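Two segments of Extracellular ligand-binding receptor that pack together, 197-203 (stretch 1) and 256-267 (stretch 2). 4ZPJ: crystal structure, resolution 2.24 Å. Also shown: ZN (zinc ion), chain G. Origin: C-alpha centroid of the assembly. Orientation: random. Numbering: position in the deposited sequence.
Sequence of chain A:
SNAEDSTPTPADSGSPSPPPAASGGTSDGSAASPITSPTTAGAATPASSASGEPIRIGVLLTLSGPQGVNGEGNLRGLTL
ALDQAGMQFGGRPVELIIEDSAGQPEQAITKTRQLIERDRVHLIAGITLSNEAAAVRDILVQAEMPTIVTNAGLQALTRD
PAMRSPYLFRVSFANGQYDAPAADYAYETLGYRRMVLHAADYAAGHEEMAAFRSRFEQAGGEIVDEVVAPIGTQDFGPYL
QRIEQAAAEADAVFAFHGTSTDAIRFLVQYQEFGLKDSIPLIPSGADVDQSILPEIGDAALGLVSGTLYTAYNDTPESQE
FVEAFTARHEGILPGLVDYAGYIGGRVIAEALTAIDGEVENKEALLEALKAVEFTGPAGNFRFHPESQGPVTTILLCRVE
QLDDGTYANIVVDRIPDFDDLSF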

# COMPACT_ATOMS: atom_id res chain seq x y z
N LEU A 197 -13.35 -7.92 -14.55
CA LEU A 197 -12.82 -7.05 -13.51
C LEU A 197 -13.94 -6.41 -12.72
O LEU A 197 -14.95 -6.01 -13.28
CB LEU A 197 -11.99 -5.93 -14.13
CG LEU A 197 -10.83 -6.26 -15.04
CD1 LEU A 197 -10.06 -4.98 -15.38
CD2 LEU A 197 -9.93 -7.25 -14.32
N HIS A 198 -13.73 -6.26 -11.42
CA HIS A 198 -14.68 -5.64 -10.59
C HIS A 198 -14.03 -4.78 -9.55
O HIS A 198 -13.03 -5.19 -8.97
CB HIS A 198 -15.52 -6.71 -9.91
CG HIS A 198 -16.30 -6.21 -8.75
ND1 HIS A 198 -17.38 -5.38 -8.90
CD2 HIS A 198 -16.14 -6.40 -7.42
CE1 HIS A 198 -17.89 -5.12 -7.72
NE2 HIS A 198 -17.15 -5.71 -6.80
N ALA A 199 -14.57 -3.59 -9.31
CA ALA A 199 -14.08 -2.73 -8.24
C ALA A 199 -15.10 -1.84 -7.64
O ALA A 199 -16.10 -1.51 -8.28
CB ALA A 199 -12.96 -1.84 -8.75
N ALA A 200 -14.81 -1.39 -6.43
CA ALA A 200 -15.55 -0.29 -5.84
C ALA A 200 -15.36 0.91 -6.75
O ALA A 200 -14.28 1.08 -7.33
CB ALA A 200 -15.03 0.02 -4.45
N ASP A 201 -16.38 1.73 -6.85
CA ASP A 201 -16.40 2.83 -7.82
C ASP A 201 -15.79 4.07 -7.23
O ASP A 201 -16.51 5.00 -6.80
CB ASP A 201 -17.84 3.15 -8.22
CG ASP A 201 -17.94 4.01 -9.50
OD1 ASP A 201 -16.88 4.51 -9.99
OD2 ASP A 201 -19.09 4.16 -10.01
N TYR A 202 -14.47 4.10 -7.21
CA TYR A 202 -13.75 5.33 -6.92
C TYR A 202 -12.38 5.29 -7.64
O TYR A 202 -12.04 4.30 -8.33
CB TYR A 202 -13.66 5.60 -5.40
CG TYR A 202 -12.75 4.66 -4.60
CD1 TYR A 202 -12.94 3.27 -4.65
CD2 TYR A 202 -11.75 5.15 -3.77
CE1 TYR A 202 -12.14 2.40 -3.91
CE2 TYR A 202 -10.93 4.30 -3.03
CZ TYR A 202 -11.14 2.92 -3.11
OH TYR A 202 -10.38 2.04 -2.40
N ALA A 203 -11.63 6.38 -7.48
CA ALA A 203 -10.41 6.59 -8.24
C ALA A 203 -9.47 5.38 -8.11
O ALA A 203 -9.07 4.83 -9.10
CB ALA A 203 -9.73 7.89 -7.82
N PHE A 256 -11.33 -5.61 -6.51
CA PHE A 256 -10.73 -4.67 -5.54
C PHE A 256 -11.76 -3.78 -4.87
O PHE A 256 -12.59 -3.17 -5.54
CB PHE A 256 -9.72 -3.78 -6.25
CG PHE A 256 -9.30 -2.60 -5.45
CD1 PHE A 256 -10.03 -1.41 -5.51
CD2 PHE A 256 -8.17 -2.67 -4.66
CE1 PHE A 256 -9.64 -0.30 -4.76
CE2 PHE A 256 -7.76 -1.56 -3.91
CZ PHE A 256 -8.49 -0.38 -3.97
N HIS A 257 -11.68 -3.68 -3.55
CA HIS A 257 -12.49 -2.75 -2.76
C HIS A 257 -11.68 -1.99 -1.77
O HIS A 257 -12.21 -1.14 -1.08
CB HIS A 257 -13.55 -3.49 -1.98
CG HIS A 257 -14.47 -4.26 -2.82
ND1 HIS A 257 -14.15 -5.52 -3.31
CD2 HIS A 257 -15.66 -3.93 -3.36
CE1 HIS A 257 -15.15 -5.95 -4.06
NE2 HIS A 257 -16.06 -4.99 -4.14
N GLY A 258 -10.39 -2.28 -1.66
CA GLY A 258 -9.60 -1.72 -0.55
C GLY A 258 -9.87 -2.55 0.69
O GLY A 258 -10.68 -3.45 0.69
N THR A 259 -9.14 -2.25 1.73
CA THR A 259 -9.31 -2.85 3.01
C THR A 259 -10.45 -2.17 3.71
O THR A 259 -10.25 -1.14 4.34
CB THR A 259 -8.04 -2.64 3.81
OG1 THR A 259 -6.99 -3.25 3.08
CG2 THR A 259 -8.18 -3.22 5.20
N SER A 260 -11.63 -2.77 3.61
CA SER A 260 -12.86 -2.09 3.96
C SER A 260 -13.94 -3.09 4.25
O SER A 260 -13.81 -4.30 3.99
CB SER A 260 -13.32 -1.30 2.75
OG SER A 260 -13.60 -2.20 1.66
N THR A 261 -15.05 -2.57 4.72
CA THR A 261 -16.16 -3.42 5.02
C THR A 261 -16.79 -3.82 3.69
O THR A 261 -17.36 -4.88 3.62
CB THR A 261 -17.17 -2.71 5.94
OG1 THR A 261 -17.56 -1.49 5.32
CG2 THR A 261 -16.52 -2.38 7.30
N ASP A 262 -16.70 -2.99 2.65
CA ASP A 262 -17.05 -3.41 1.29
C ASP A 262 -16.37 -4.78 0.92
O ASP A 262 -16.98 -5.72 0.35
CB ASP A 262 -16.65 -2.34 0.25
CG ASP A 262 -17.62 -1.14 0.22
OD1 ASP A 262 -18.55 -1.06 1.05
OD2 ASP A 262 -17.47 -0.26 -0.68
N ALA A 263 -15.10 -4.88 1.26
CA ALA A 263 -14.33 -6.06 0.88
C ALA A 263 -14.80 -7.30 1.59
O ALA A 263 -14.90 -8.36 0.98
CB ALA A 263 -12.87 -5.83 1.07
N ILE A 264 -15.15 -7.13 2.87
CA ILE A 264 -15.67 -8.20 3.70
C ILE A 264 -17.03 -8.66 3.16
O ILE A 264 -17.22 -9.90 2.93
CB ILE A 264 -15.82 -7.78 5.17
CG1 ILE A 264 -14.47 -7.43 5.78
CG2 ILE A 264 -16.52 -8.88 5.99
CD1 ILE A 264 -14.56 -6.71 7.14
N ARG A 265 -17.94 -7.70 2.92
CA ARG A 265 -19.29 -8.04 2.39
C ARG A 265 -19.19 -8.68 0.97
O ARG A 265 -19.88 -9.66 0.66
CB ARG A 265 -20.22 -6.80 2.40
CG ARG A 265 -20.71 -6.40 3.80
CD ARG A 265 -21.84 -5.34 3.70
NE ARG A 265 -21.32 -4.18 2.95
CZ ARG A 265 -20.59 -3.17 3.47
NH1 ARG A 265 -20.37 -3.09 4.79
NH2 ARG A 265 -20.12 -2.21 2.67
N PHE A 266 -18.30 -8.18 0.13
CA PHE A 266 -18.15 -8.78 -1.17
C PHE A 266 -17.65 -10.25 -1.10
O PHE A 266 -18.26 -11.15 -1.69
CB PHE A 266 -17.22 -7.98 -2.07
CG PHE A 266 -16.94 -8.66 -3.39
CD1 PHE A 266 -17.82 -8.56 -4.43
CD2 PHE A 266 -15.81 -9.45 -3.54
CE1 PHE A 266 -17.57 -9.21 -5.63
CE2 PHE A 266 -15.55 -10.13 -4.74
CZ PHE A 266 -16.43 -10.00 -5.79
N LEU A 267 -16.54 -10.48 -0.39
CA LEU A 267 -15.98 -11.84 -0.37
C LEU A 267 -16.94 -12.80 0.24
O LEU A 267 -17.16 -13.88 -0.28
CB LEU A 267 -14.65 -11.89 0.38
CG LEU A 267 -13.56 -11.37 -0.53
CD1 LEU A 267 -12.29 -11.09 0.23
CD2 LEU A 267 -13.31 -12.36 -1.64
ZN ZN G . -16.23 5.53 -11.52
O HOH W 1 -15.48 7.24 -10.29
O HOH W 2 -17.47 4.54 -12.73

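The backbones meet as neighbouring parallel strands over a very short register. Ala199 and Phe256 form a parallel bridge with their CA atoms 4.7 Å apart, and two hydrogen bonds flank it: Phe256 N donates to His198 O (3.0 Å, 157° at the hydrogen) and Ala200 N donates to Phe256 O (3.0 Å, 156°). Phe256 thus bonds to the residues before and after Ala199, the signature of parallel pairing. Phe256 O also receives a CA-H contact from Ala199 CA at 3.1 Å.

At the bridge, Ala199 and Phe256 send their side chains to the same face of the sheet. Phe256 is t (chi1 167°), and its ring has Ala199 CB near its plane, 4.4 Å from Phe256 CD1. The ring also reaches Tyr202, whose p rotamer (chi1 70°) brings its distal end in: Tyr202 CE1 lies 3.8 Å from Phe256 CE1, and Tyr202 OH 3.4 Å from that same carbon.

The histidines meet elsewhere. His198 leaves the backbone sideways and His257 away from the opposing stretch, yet t (chi1 164°) and m (chi1 -59°) rotamers bring their imidazoles rim to rim, with planes at 57°. A hydrogen bond joins His198 NE2 and His257 NE2 at 3.0 Å; each lies near the other's ring plane, where a nitrogen's lone pair or N-H points. Both ND1 atoms bond elsewhere in the structure, so each ring is held at two points.

Phe266, t at chi1 174°, reaches His198 from the helix. The rings are near parallel (23°) but slid apart, centroids 4.9 Å distant, with His198 CD2 3.6 Å from Phe266 CE1. Ser260, a p rotamer, caps that helix by accepting from Ala263 N at Ser260 OG (3.1 Å). Asp201 points away, and its OD1 binds zinc at 2.0 Å.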